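Local atomic coordinates of Ton_1535 (Thermococcus onnurineus, PDB entry 3ZPJ), a protein that is of unknown function but folds as an all-helical alpha-solenoid that contains an unusual left-handed helical turn. Residues A[161-166]-A[186-191]; A[176-181]-A[202-207]; A[207-212]-A[250-255]. One frame throughout, in Å; residues are numbered along the deposited sequence.

Contact 1 (A[161-166]-A[186-191]); sequences IGDLLE and DIFDKL
Two successive helices of the alpha-solenoid, 151-170 and 174-190, form an antiparallel hairpin here, their short axes 9.6 Å apart at an angle of 147°. The tightest point is G162, whose CA lies 6.0 Å from the CA of I187. With no side chain at G162, the F188 ring can reach the backbone itself, its CZ coming to 3.4 Å from the carbonyl carbon of G162; a beta-carbon would collide with CE1. I187, with CG1 beside its backbone N, sends CD1 to 3.7 Å from CD1 of L165 and to 4.0 Å from CG2 of I161, crossing both side chains at about a right angle. Two carboxylates border the F188 ring: OE1 of E166 lies at its edge, near the ring plane, 3.9 Å from CE2, and OD1 of D163 approaches CZ obliquely. Both are paired beyond the hairpin, D163 with R196 and E166 with K203, on helix 194-209. An alanine at F188 would remove the ring that covers the G162 backbone and would probably leave the two helices less closely packed. Antiparallel pairing of successive helices is the repeating arrangement of an alpha-solenoid, with G162 as the local feature that admits F188.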
ATOM      1  N   ILE A 161       7.890   4.149  14.797  1.00 30.05           N
ATOM      2  CA  ILE A 161       6.523   3.772  14.452  1.00 23.85           C
ATOM      3  C   ILE A 161       6.215   4.295  13.048  1.00 31.93           C
ATOM      4  O   ILE A 161       5.672   3.573  12.229  1.00 30.36           O
ATOM      5  CB  ILE A 161       5.551   4.375  15.440  1.00 28.37           C
ATOM      6  CG1 ILE A 161       5.854   3.819  16.837  1.00 30.15           C
ATOM      7  CG2 ILE A 161       4.113   4.062  15.050  1.00 28.88           C
ATOM      8  CD1 ILE A 161       4.779   4.179  17.848  1.00 35.55           C
ATOM      9  N   GLY A 162       6.590   5.548  12.787  1.00 24.70           N
ATOM     10  CA  GLY A 162       6.513   6.123  11.460  1.00 32.19           C
ATOM     11  C   GLY A 162       7.113   5.223  10.401  1.00 38.36           C
ATOM     12  O   GLY A 162       6.434   4.915   9.423  1.00 35.46           O
ATOM     13  N   ASP A 163       8.363   4.793  10.598  1.00 36.39           N
ATOM     14  CA  ASP A 163       9.023   3.945   9.619  1.00 27.54           C
ATOM     15  C   ASP A 163       8.215   2.680   9.396  1.00 31.71           C
ATOM     16  O   ASP A 163       8.028   2.252   8.257  1.00 31.58           O
ATOM     17  CB  ASP A 163      10.437   3.557  10.052  1.00 40.94           C
ATOM     18  CG  ASP A 163      11.412   4.728  10.041  1.00 44.73           C
ATOM     19  OD1 ASP A 163      11.097   5.763   9.441  1.00 38.99           O
ATOM     20  OD2 ASP A 163      12.506   4.607  10.636  1.00 52.51           O
ATOM     21  N   LEU A 164       7.722   2.083  10.478  1.00 28.81           N
ATOM     22  CA  LEU A 164       6.974   0.838  10.335  1.00 33.86           C
ATOM     23  C   LEU A 164       5.580   1.031   9.707  1.00 30.59           C
ATOM     24  O   LEU A 164       5.111   0.180   8.937  1.00 31.08           O
ATOM     25  CB  LEU A 164       6.899   0.077  11.666  1.00 35.83           C
ATOM     26  CG  LEU A 164       8.268  -0.332  12.235  1.00 39.50           C
ATOM     27  CD1 LEU A 164       8.199  -0.857  13.657  1.00 31.13           C
ATOM     28  CD2 LEU A 164       8.896  -1.355  11.378  1.00 36.32           C
ATOM     29  N   LEU A 165       4.921   2.136  10.043  1.00 29.20           N
ATOM     30  CA  LEU A 165       3.633   2.467   9.440  1.00 30.26           C
ATOM     31  C   LEU A 165       3.861   2.536   7.932  1.00 25.58           C
ATOM     32  O   LEU A 165       3.151   1.904   7.163  1.00 31.28           O
ATOM     33  CB  LEU A 165       3.091   3.798   9.979  1.00 20.78           C
ATOM     34  CG  LEU A 165       2.417   3.775  11.349  1.00 30.52           C
ATOM     35  CD1 LEU A 165       2.341   5.184  11.916  1.00 26.75           C
ATOM     36  CD2 LEU A 165       1.022   3.163  11.287  1.00 25.61           C
ATOM     37  N   GLU A 166       4.915   3.246   7.538  1.00 31.69           N
ATOM     38  CA  GLU A 166       5.245   3.429   6.134  1.00 32.81           C
ATOM     39  C   GLU A 166       5.510   2.113   5.418  1.00 34.86           C
ATOM     40  O   GLU A 166       5.012   1.891   4.311  1.00 31.25           O
ATOM     41  CB  GLU A 166       6.421   4.398   5.949  1.00 30.47           C
ATOM     42  CG  GLU A 166       6.698   4.719   4.476  1.00 37.15           C
ATOM     43  CD  GLU A 166       7.969   5.523   4.250  1.00 44.69           C
ATOM     44  OE1 GLU A 166       8.716   5.763   5.224  1.00 50.37           O
ATOM     45  OE2 GLU A 166       8.223   5.912   3.084  1.00 39.57           O
ATOM     46  N   ASP A 186       1.847  12.177   9.248  1.00 26.75           N
ATOM     47  CA  ASP A 186       1.526  12.926  10.452  1.00 38.89           C
ATOM     48  C   ASP A 186       2.697  12.918  11.440  1.00 30.91           C
ATOM     49  O   ASP A 186       3.058  13.959  12.003  1.00 32.51           O
ATOM     50  CB  ASP A 186       0.289  12.327  11.103  1.00 49.92           C
ATOM     51  CG  ASP A 186      -0.711  13.365  11.490  1.00 64.97           C
ATOM     52  OD1 ASP A 186      -1.563  13.692  10.633  1.00 78.48           O
ATOM     53  OD2 ASP A 186      -0.640  13.851  12.641  1.00 62.41           O
ATOM     54  N   ILE A 187       3.308  11.748  11.611  1.00 29.96           N
ATOM     55  CA  ILE A 187       4.403  11.577  12.573  1.00 37.47           C
ATOM     56  C   ILE A 187       5.672  12.297  12.093  1.00 36.99           C
ATOM     57  O   ILE A 187       6.348  12.981  12.876  1.00 29.91           O
ATOM     58  CB  ILE A 187       4.699  10.077  12.813  1.00 32.48           C
ATOM     59  CG1 ILE A 187       3.681   9.469  13.780  1.00 34.67           C
ATOM     60  CG2 ILE A 187       6.084   9.878  13.364  1.00 36.17           C
ATOM     61  CD1 ILE A 187       3.801   7.928  13.889  1.00 31.62           C
ATOM     62  N   PHE A 188       5.980  12.151  10.804  1.00 26.33           N
ATOM     63  CA  PHE A 188       7.184  12.734  10.236  1.00 29.02           C
ATOM     64  C   PHE A 188       7.077  14.249  10.149  1.00 32.46           C
ATOM     65  O   PHE A 188       8.075  14.977  10.263  1.00 35.99           O
ATOM     66  CB  PHE A 188       7.447  12.126   8.859  1.00 35.42           C
ATOM     67  CG  PHE A 188       7.811  10.677   8.920  1.00 32.88           C
ATOM     68  CD1 PHE A 188       8.392  10.153  10.070  1.00 32.26           C
ATOM     69  CD2 PHE A 188       7.578   9.837   7.852  1.00 24.16           C
ATOM     70  CE1 PHE A 188       8.724   8.820  10.147  1.00 26.89           C
ATOM     71  CE2 PHE A 188       7.907   8.482   7.926  1.00 21.30           C
ATOM     72  CZ  PHE A 188       8.488   7.988   9.068  1.00 35.41           C
ATOM     73  N   ASP A 189       5.850  14.716   9.960  1.00 38.98           N
ATOM     74  CA  ASP A 189       5.568  16.136   9.933  1.00 32.96           C
ATOM     75  C   ASP A 189       5.742  16.775  11.313  1.00 40.54           C
ATOM     76  O   ASP A 189       6.442  17.788  11.455  1.00 40.35           O
ATOM     77  CB  ASP A 189       4.149  16.374   9.433  1.00 40.35           C
ATOM     78  CG  ASP A 189       3.837  17.844   9.260  1.00 51.15           C
ATOM     79  OD1 ASP A 189       4.635  18.560   8.611  1.00 54.03           O
ATOM     80  OD2 ASP A 189       2.799  18.286   9.793  1.00 55.98           O
ATOM     81  N   LYS A 190       5.096  16.199  12.329  1.00 38.28           N
ATOM     82  CA  LYS A 190       5.158  16.786  13.675  1.00 44.16           C
ATOM     83  C   LYS A 190       6.550  16.675  14.273  1.00 41.60           C
ATOM     84  O   LYS A 190       6.935  17.502  15.092  1.00 41.33           O
ATOM     85  CB  LYS A 190       4.164  16.132  14.644  1.00 42.36           C
ATOM     86  CG  LYS A 190       2.719  16.155  14.216  1.00 59.31           C
ATOM     87  CD  LYS A 190       2.230  17.542  13.862  1.00 71.51           C
ATOM     88  CE  LYS A 190       0.729  17.505  13.628  1.00 79.87           C
ATOM     89  NZ  LYS A 190       0.021  16.970  14.830  1.00 84.78           N
ATOM     90  N   LEU A 191       7.297  15.647  13.874  1.00 40.80           N
ATOM     91  CA  LEU A 191       8.594  15.395  14.497  1.00 43.16           C
ATOM     92  C   LEU A 191       9.780  15.928  13.693  1.00 41.91           C
ATOM     93  O   LEU A 191      10.938  15.643  14.019  1.00 38.61           O
ATOM     94  CB  LEU A 191       8.772  13.908  14.785  1.00 35.26           C
ATOM     95  CG  LEU A 191       7.916  13.396  15.929  1.00 35.68           C
ATOM     96  CD1 LEU A 191       8.325  11.978  16.207  1.00 39.43           C
ATOM     97  CD2 LEU A 191       8.132  14.265  17.164  1.00 42.39           C
TER

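Contact 2 (A[176-181]-A[202-207]); sequences EAMDFY and KKIELA
Apolar contacts make up most of the meeting between helices 174-190 and 194-209, which run antiparallel at 160° with their short axes 10.1 Å apart. M178 starts with CG anti to its backbone N (chi1 -153°) and then bends at both chi2 and chi3, which brings the thioether up against the partner helix. Its CE ends 3.7 Å from CB of A207, and its SD lies 4.1 Å from CG2 of I204, crossing that side chain obliquely. A flexible, unbranched methionine suits this place because it can fold over a residue as small as alanine. Beside it, CB of Y181 packs on CG1 of I204 at 3.6 Å, where the backbones are nearest.

The aromatic contact belongs to Y181. Its CG is anti to the carbonyl carbon, and K203 crosses the ring at about a right angle. CB of K203 stands 4.2 Å from the ring centroid, 18° off the normal, a CH-pi contact over one face. The methyl of A207 lies instead at the ring edge, 4.2 Å from CE2. Lysine fits here since its aliphatic stem can cover an aromatic face while the extended chain carries the ammonium onward.

The polar ends find their partners outside the two segments: K203 NZ makes salt bridges with D170 and E166, and Y181 OH is hydrogen-bonded to D170 and R219. D170 thus meets both the hydroxyl and the ammonium, which helps to hold the ring tip and the lysine stem that crosses the ring. Two acidic partners would probably favour the charged form of K203. The chemistry therefore implies a division of labour: carbon and sulfur surfaces join the two helices directly, while the polar ends tie both of them to helix 151-170, through the shared D170, and Y181 also to R219.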
ATOM      1  N   GLU A 176      -6.103  -0.067   1.309  1.00 39.48           N
ATOM      2  CA  GLU A 176      -5.716  -0.427   2.660  1.00 45.09           C
ATOM      3  C   GLU A 176      -4.516   0.383   3.123  1.00 46.19           C
ATOM      4  O   GLU A 176      -4.404   0.697   4.301  1.00 47.20           O
ATOM      5  CB  GLU A 176      -5.467  -1.933   2.758  1.00 36.89           C
ATOM      6  CG  GLU A 176      -6.738  -2.754   2.519  1.00 31.58           C
ATOM      7  CD  GLU A 176      -6.449  -4.238   2.310  1.00 44.29           C
ATOM      8  OE1 GLU A 176      -5.254  -4.629   2.316  1.00 47.65           O
ATOM      9  OE2 GLU A 176      -7.420  -5.013   2.135  1.00 46.13           O
ATOM     10  N   ALA A 177      -3.646   0.762   2.190  1.00 37.87           N
ATOM     11  CA  ALA A 177      -2.401   1.441   2.546  1.00 32.62           C
ATOM     12  C   ALA A 177      -2.596   2.867   3.045  1.00 32.30           C
ATOM     13  O   ALA A 177      -1.781   3.389   3.814  1.00 35.20           O
ATOM     14  CB  ALA A 177      -1.431   1.424   1.366  1.00 31.12           C
ATOM     15  N   MET A 178      -3.690   3.492   2.625  1.00 37.95           N
ATOM     16  CA  MET A 178      -3.867   4.922   2.842  1.00 29.64           C
ATOM     17  C   MET A 178      -3.786   5.346   4.321  1.00 34.47           C
ATOM     18  O   MET A 178      -3.085   6.295   4.658  1.00 40.57           O
ATOM     19  CB  MET A 178      -5.167   5.433   2.173  1.00 28.77           C
ATOM     20  CG  MET A 178      -5.086   6.913   1.782  1.00 35.87           C
ATOM     21  SD  MET A 178      -3.942   7.226   0.390  1.00 31.96           S
ATOM     22  CE  MET A 178      -4.855   6.319  -0.867  1.00 26.22           C
ATOM     23  N   ASP A 179      -4.471   4.634   5.202  1.00 34.59           N
ATOM     24  CA  ASP A 179      -4.479   5.012   6.617  1.00 33.82           C
ATOM     25  C   ASP A 179      -3.092   4.939   7.289  1.00 32.07           C
ATOM     26  O   ASP A 179      -2.771   5.747   8.155  1.00 41.80           O
ATOM     27  CB  ASP A 179      -5.484   4.160   7.360  1.00 31.78           C
ATOM     28  CG  ASP A 179      -6.915   4.628   7.148  1.00 41.96           C
ATOM     29  OD1 ASP A 179      -7.093   5.818   6.818  1.00 40.35           O
ATOM     30  OD2 ASP A 179      -7.850   3.812   7.322  1.00 48.14           O
ATOM     31  N   PHE A 180      -2.279   3.982   6.860  1.00 27.20           N
ATOM     32  CA  PHE A 180      -0.927   3.803   7.372  1.00 28.48           C
ATOM     33  C   PHE A 180      -0.056   4.968   6.940  1.00 32.65           C
ATOM     34  O   PHE A 180       0.712   5.525   7.729  1.00 32.22           O
ATOM     35  CB  PHE A 180      -0.338   2.480   6.862  1.00 29.91           C
ATOM     36  CG  PHE A 180      -1.083   1.269   7.352  1.00 37.37           C
ATOM     37  CD1 PHE A 180      -2.245   0.850   6.718  1.00 38.02           C
ATOM     38  CD2 PHE A 180      -0.649   0.578   8.475  1.00 36.43           C
ATOM     39  CE1 PHE A 180      -2.955  -0.241   7.181  1.00 38.29           C
ATOM     40  CE2 PHE A 180      -1.355  -0.516   8.944  1.00 36.17           C
ATOM     41  CZ  PHE A 180      -2.509  -0.935   8.292  1.00 30.64           C
ATOM     42  N   TYR A 181      -0.180   5.337   5.675  1.00 36.28           N
ATOM     43  CA  TYR A 181       0.568   6.459   5.144  1.00 33.82           C
ATOM     44  C   TYR A 181       0.209   7.798   5.809  1.00 25.94           C
ATOM     45  O   TYR A 181       1.086   8.622   6.076  1.00 36.85           O
ATOM     46  CB  TYR A 181       0.328   6.582   3.650  1.00 31.56           C
ATOM     47  CG  TYR A 181       1.036   5.590   2.775  1.00 27.81           C
ATOM     48  CD1 TYR A 181       2.232   4.992   3.154  1.00 25.67           C
ATOM     49  CD2 TYR A 181       0.509   5.269   1.524  1.00 35.13           C
ATOM     50  CE1 TYR A 181       2.880   4.058   2.291  1.00 23.77           C
ATOM     51  CE2 TYR A 181       1.133   4.371   0.679  1.00 21.42           C
ATOM     52  CZ  TYR A 181       2.305   3.767   1.051  1.00 31.05           C
ATOM     53  OH  TYR A 181       2.879   2.889   0.148  1.00 34.70           O
ATOM     54  N   LYS A 202       4.514  11.953  -1.195  1.00 29.29           N
ATOM     55  CA  LYS A 202       4.539  11.438  -2.556  1.00 37.73           C
ATOM     56  C   LYS A 202       3.887  10.050  -2.660  1.00 32.23           C
ATOM     57  O   LYS A 202       3.145   9.797  -3.601  1.00 35.24           O
ATOM     58  CB  LYS A 202       5.970  11.432  -3.099  1.00 33.87           C
ATOM     59  CG  LYS A 202       6.079  11.054  -4.548  1.00 38.81           C
ATOM     60  CD  LYS A 202       7.485  11.274  -5.043  1.00 41.26           C
ATOM     61  CE  LYS A 202       7.728  10.560  -6.349  1.00 51.91           C
ATOM     62  NZ  LYS A 202       9.179  10.564  -6.689  1.00 64.81           N
ATOM     63  N   LYS A 203       4.115   9.170  -1.685  1.00 30.60           N
ATOM     64  CA  LYS A 203       3.472   7.839  -1.733  1.00 30.31           C
ATOM     65  C   LYS A 203       1.950   7.935  -1.582  1.00 28.61           C
ATOM     66  O   LYS A 203       1.204   7.037  -1.991  1.00 30.28           O
ATOM     67  CB  LYS A 203       4.060   6.884  -0.679  1.00 28.01           C
ATOM     68  CG  LYS A 203       5.528   6.526  -0.914  1.00 26.46           C
ATOM     69  CD  LYS A 203       6.067   5.607   0.165  1.00 24.68           C
ATOM     70  CE  LYS A 203       7.434   5.026  -0.175  1.00 28.92           C
ATOM     71  NZ  LYS A 203       8.081   4.339   1.013  1.00 25.65           N
ATOM     72  N   ILE A 204       1.485   9.030  -0.995  1.00 32.55           N
ATOM     73  CA  ILE A 204       0.049   9.234  -0.836  1.00 29.37           C
ATOM     74  C   ILE A 204      -0.591   9.708  -2.145  1.00 30.01           C
ATOM     75  O   ILE A 204      -1.660   9.213  -2.524  1.00 33.65           O
ATOM     76  CB  ILE A 204      -0.252  10.218   0.300  1.00 36.25           C
ATOM     77  CG1 ILE A 204       0.064   9.560   1.651  1.00 38.57           C
ATOM     78  CG2 ILE A 204      -1.711  10.660   0.240  1.00 24.14           C
ATOM     79  CD1 ILE A 204       0.115  10.538   2.834  1.00 27.81           C
ATOM     80  N   GLU A 205       0.065  10.634  -2.853  1.00 29.45           N
ATOM     81  CA  GLU A 205      -0.447  11.059  -4.167  1.00 41.15           C
ATOM     82  C   GLU A 205      -0.452   9.854  -5.096  1.00 35.31           C
ATOM     83  O   GLU A 205      -1.384   9.645  -5.848  1.00 32.10           O
ATOM     84  CB  GLU A 205       0.410  12.152  -4.811  1.00 36.30           C
ATOM     85  CG  GLU A 205       0.540  13.455  -4.045  1.00 59.28           C
ATOM     86  CD  GLU A 205       1.430  14.466  -4.787  1.00 67.91           C
ATOM     87  OE1 GLU A 205       1.315  14.565  -6.031  1.00 68.69           O
ATOM     88  OE2 GLU A 205       2.256  15.142  -4.130  1.00 67.46           O
ATOM     89  N   LEU A 206       0.604   9.054  -5.024  1.00 42.11           N
ATOM     90  CA  LEU A 206       0.704   7.880  -5.862  1.00 37.89           C
ATOM     91  C   LEU A 206      -0.401   6.888  -5.506  1.00 37.04           C
ATOM     92  O   LEU A 206      -1.138   6.455  -6.377  1.00 30.77           O
ATOM     93  CB  LEU A 206       2.094   7.251  -5.743  1.00 31.12           C
ATOM     94  CG  LEU A 206       2.316   5.881  -6.389  1.00 35.44           C
ATOM     95  CD1 LEU A 206       1.813   5.826  -7.817  1.00 37.39           C
ATOM     96  CD2 LEU A 206       3.810   5.576  -6.363  1.00 33.13           C
ATOM     97  N   ALA A 207      -0.537   6.540  -4.230  1.00 25.73           N
ATOM     98  CA  ALA A 207      -1.597   5.612  -3.863  1.00 29.63           C
ATOM     99  C   ALA A 207      -2.976   6.145  -4.283  1.00 34.94           C
ATOM    100  O   ALA A 207      -3.839   5.378  -4.693  1.00 36.46           O
ATOM    101  CB  ALA A 207      -1.580   5.306  -2.363  1.00 24.72           C
TER

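Contact 3 (A[207-212]-A[250-255]); sequences AKTVYD and VALWMK
W253 and T209 cross at about a right angle where the end of helix 194-209 meets helix 240-256. The indole, with CG anti to its backbone N (chi1 175°), presents the edge of its six-membered ring: OG1 of T209 lies near the ring plane, 3.7 Å from CE3. That oxygen sits beside the T209 backbone N (chi1 -51°) and is hydrogen-bonded to the carbonyl of E205 one turn earlier, so the helix itself holds the hydroxyl in place against the aromatic edge. Tryptophan suits its place because so broad and flat a ring can extend along helix 194-209, touching K202, E205 and L206 as well.

The same torsion puts CG2 of T209 anti to its backbone N and aims the methyl at the other helix. It comes within 3.9 Å of CG of L252 and 3.8 Å of the backbone N of W253, crossing L252 obliquely. Threonine suits the site because one branch can satisfy its own helix while the other adds apolar surface.

V210 is the first residue to leave helical geometry, and its side chain still points toward the partner helix. The two branches of the valine divide the work: CG2, beside the backbone N, packs 4.0 Å from CB of W253, the side chains crossing at about a right angle, while CG1 makes a looser contact with CG2 of V250 at 4.4 Å. Just beyond, E249 takes the backbone N of Y211, which helps tie the departing chain to helix 240-256.

All five touching side chains are buried, and their surfaces are nearly all carbon. The chemistry implies a junction held by shape and van der Waals contact, in which the one buried hydroxyl is already paired within its own helix and need draw no polar partner from across.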
ATOM      1  N   ALA A 207      -0.537   6.540  -4.230  1.00 25.73           N
ATOM      2  CA  ALA A 207      -1.597   5.612  -3.863  1.00 29.63           C
ATOM      3  C   ALA A 207      -2.976   6.145  -4.283  1.00 34.94           C
ATOM      4  O   ALA A 207      -3.839   5.378  -4.693  1.00 36.46           O
ATOM      5  CB  ALA A 207      -1.580   5.306  -2.363  1.00 24.72           C
ATOM      6  N   LYS A 208      -3.170   7.458  -4.177  1.00 35.56           N
ATOM      7  CA  LYS A 208      -4.444   8.076  -4.544  1.00 36.94           C
ATOM      8  C   LYS A 208      -4.672   8.063  -6.046  1.00 37.33           C
ATOM      9  O   LYS A 208      -5.796   7.897  -6.498  1.00 39.29           O
ATOM     10  CB  LYS A 208      -4.529   9.521  -4.038  1.00 39.77           C
ATOM     11  CG  LYS A 208      -5.158   9.667  -2.675  1.00 46.54           C
ATOM     12  CD  LYS A 208      -4.991  11.086  -2.140  1.00 48.95           C
ATOM     13  CE  LYS A 208      -5.348  11.153  -0.656  1.00 53.05           C
ATOM     14  NZ  LYS A 208      -5.001  12.484  -0.041  1.00 60.26           N
ATOM     15  N   THR A 209      -3.601   8.243  -6.811  1.00 38.38           N
ATOM     16  CA  THR A 209      -3.691   8.340  -8.263  1.00 30.49           C
ATOM     17  C   THR A 209      -3.875   6.955  -8.869  1.00 37.12           C
ATOM     18  O   THR A 209      -4.737   6.744  -9.724  1.00 38.29           O
ATOM     19  CB  THR A 209      -2.414   8.939  -8.862  1.00 26.04           C
ATOM     20  OG1 THR A 209      -2.085  10.163  -8.186  1.00 31.07           O
ATOM     21  CG2 THR A 209      -2.604   9.199 -10.360  1.00 29.15           C
ATOM     22  N   VAL A 210      -3.043   6.016  -8.443  1.00 36.85           N
ATOM     23  CA  VAL A 210      -3.131   4.641  -8.929  1.00 32.19           C
ATOM     24  C   VAL A 210      -3.768   3.805  -7.815  1.00 39.78           C
ATOM     25  O   VAL A 210      -3.072   3.228  -6.969  1.00 42.58           O
ATOM     26  CB  VAL A 210      -1.743   4.102  -9.279  1.00 30.17           C
ATOM     27  CG1 VAL A 210      -1.862   2.769  -9.982  1.00 34.29           C
ATOM     28  CG2 VAL A 210      -1.013   5.080 -10.178  1.00 36.12           C
ATOM     29  N   TYR A 211      -5.098   3.766  -7.828  1.00 43.16           N
ATOM     30  CA  TYR A 211      -5.895   3.301  -6.707  1.00 41.18           C
ATOM     31  C   TYR A 211      -6.476   1.923  -6.967  1.00 46.91           C
ATOM     32  O   TYR A 211      -6.237   0.993  -6.204  1.00 50.24           O
ATOM     33  CB  TYR A 211      -7.040   4.285  -6.447  1.00 38.51           C
ATOM     34  CG  TYR A 211      -7.758   4.066  -5.134  1.00 37.56           C
ATOM     35  CD1 TYR A 211      -7.269   4.622  -3.963  1.00 37.00           C
ATOM     36  CD2 TYR A 211      -8.941   3.318  -5.067  1.00 40.88           C
ATOM     37  CE1 TYR A 211      -7.922   4.441  -2.760  1.00 34.12           C
ATOM     38  CE2 TYR A 211      -9.605   3.128  -3.854  1.00 32.16           C
ATOM     39  CZ  TYR A 211      -9.073   3.699  -2.706  1.00 37.14           C
ATOM     40  OH  TYR A 211      -9.677   3.536  -1.487  1.00 44.34           O
ATOM     41  N   ASP A 212      -7.256   1.802  -8.038  1.00 41.68           N
ATOM     42  CA  ASP A 212      -7.922   0.542  -8.362  1.00 47.21           C
ATOM     43  C   ASP A 212      -6.908  -0.555  -8.656  1.00 53.01           C
ATOM     44  O   ASP A 212      -7.053  -1.683  -8.188  1.00 58.37           O
ATOM     45  CB  ASP A 212      -8.874   0.720  -9.547  1.00 60.12           C
ATOM     46  CG  ASP A 212     -10.018   1.697  -9.252  1.00 65.92           C
ATOM     47  OD1 ASP A 212      -9.751   2.913  -9.109  1.00 64.84           O
ATOM     48  OD2 ASP A 212     -11.186   1.253  -9.178  1.00 63.75           O
ATOM     49  N   VAL A 250      -2.131   5.139 -14.464  1.00 40.98           N
ATOM     50  CA  VAL A 250      -0.688   5.164 -14.602  1.00 39.49           C
ATOM     51  C   VAL A 250      -0.246   6.342 -15.458  1.00 41.47           C
ATOM     52  O   VAL A 250       0.705   7.044 -15.114  1.00 44.91           O
ATOM     53  CB  VAL A 250      -0.142   3.844 -15.155  1.00 37.59           C
ATOM     54  CG1 VAL A 250       1.245   4.044 -15.746  1.00 33.99           C
ATOM     55  CG2 VAL A 250      -0.084   2.828 -14.043  1.00 30.37           C
ATOM     56  N   ALA A 251      -0.953   6.581 -16.555  1.00 40.39           N
ATOM     57  CA  ALA A 251      -0.634   7.720 -17.410  1.00 37.97           C
ATOM     58  C   ALA A 251      -0.717   9.001 -16.579  1.00 40.28           C
ATOM     59  O   ALA A 251       0.112   9.895 -16.711  1.00 49.98           O
ATOM     60  CB  ALA A 251      -1.578   7.786 -18.590  1.00 36.27           C
ATOM     61  N   LEU A 252      -1.710   9.069 -15.705  1.00 35.14           N
ATOM     62  CA  LEU A 252      -1.916  10.249 -14.883  1.00 40.38           C
ATOM     63  C   LEU A 252      -0.746  10.449 -13.911  1.00 42.57           C
ATOM     64  O   LEU A 252      -0.302  11.568 -13.658  1.00 42.02           O
ATOM     65  CB  LEU A 252      -3.240  10.132 -14.121  1.00 35.29           C
ATOM     66  CG  LEU A 252      -3.695  11.372 -13.354  1.00 37.91           C
ATOM     67  CD1 LEU A 252      -3.697  12.591 -14.278  1.00 32.24           C
ATOM     68  CD2 LEU A 252      -5.068  11.127 -12.768  1.00 35.15           C
ATOM     69  N   TRP A 253      -0.239   9.360 -13.365  1.00 37.81           N
ATOM     70  CA  TRP A 253       0.877   9.487 -12.441  1.00 40.42           C
ATOM     71  C   TRP A 253       2.140   9.902 -13.206  1.00 38.57           C
ATOM     72  O   TRP A 253       2.914  10.744 -12.749  1.00 32.60           O
ATOM     73  CB  TRP A 253       1.110   8.201 -11.637  1.00 27.63           C
ATOM     74  CG  TRP A 253       2.322   8.345 -10.798  1.00 38.21           C
ATOM     75  CD1 TRP A 253       3.552   7.804 -11.028  1.00 28.46           C
ATOM     76  CD2 TRP A 253       2.444   9.142  -9.623  1.00 37.91           C
ATOM     77  NE1 TRP A 253       4.436   8.201 -10.052  1.00 31.98           N
ATOM     78  CE2 TRP A 253       3.776   9.023  -9.174  1.00 39.02           C
ATOM     79  CE3 TRP A 253       1.549   9.931  -8.887  1.00 36.53           C
ATOM     80  CZ2 TRP A 253       4.238   9.673  -8.035  1.00 27.84           C
ATOM     81  CZ3 TRP A 253       2.008  10.584  -7.772  1.00 32.26           C
ATOM     82  CH2 TRP A 253       3.341  10.446  -7.348  1.00 31.31           C
ATOM     83  N   MET A 254       2.326   9.333 -14.391  1.00 37.96           N
ATOM     84  CA  MET A 254       3.468   9.686 -15.213  1.00 37.39           C
ATOM     85  C   MET A 254       3.405  11.177 -15.536  1.00 32.54           C
ATOM     86  O   MET A 254       4.434  11.863 -15.593  1.00 32.93           O
ATOM     87  CB  MET A 254       3.493   8.830 -16.488  1.00 43.60           C
ATOM     88  CG  MET A 254       3.553   7.336 -16.202  1.00 43.75           C
ATOM     89  SD  MET A 254       3.607   6.314 -17.661  1.00 34.57           S
ATOM     90  CE  MET A 254       5.087   6.962 -18.355  1.00 35.76           C
ATOM     91  N   LYS A 255       2.190  11.675 -15.738  1.00 38.57           N
ATOM     92  CA  LYS A 255       1.996  13.062 -16.136  1.00 42.74           C
ATOM     93  C   LYS A 255       2.416  13.964 -14.997  1.00 42.03           C
ATOM     94  O   LYS A 255       2.959  15.034 -15.215  1.00 47.54           O
ATOM     95  CB  LYS A 255       0.536  13.317 -16.486  1.00 46.92           C
ATOM     96  CG  LYS A 255       0.214  14.718 -17.009  1.00 35.51           C
ATOM     97  CD  LYS A 255      -1.298  14.882 -17.067  1.00 35.78           C
ATOM     98  CE  LYS A 255      -1.725  16.350 -17.052  1.00 48.40           C
ATOM     99  NZ  LYS A 255      -1.487  17.004 -18.377  1.00 48.60           N
TER

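Contacts 1 and 3 are buried, whereas contact 2, although nearest the centre of the chain, is only partly so. Contacts 1 and 2 share helix 174-190, which packs against the helix before it and the helix after it; contacts 2 and 3 share helix 194-209, with A207 in both segments but touching across only in contact 2. A salt bridge from E166 OE2 to K203 NZ, 2.6 Å, joins contacts 1 and 2, and the W253 ring, packed on the backbone of 202-206, joins contacts 2 and 3. The buried contacts differ: carboxylates flank the apolar meeting in contact 1, while contact 3 is almost wholly apolar; contact 2 lays a lysine stem on a tyrosine face.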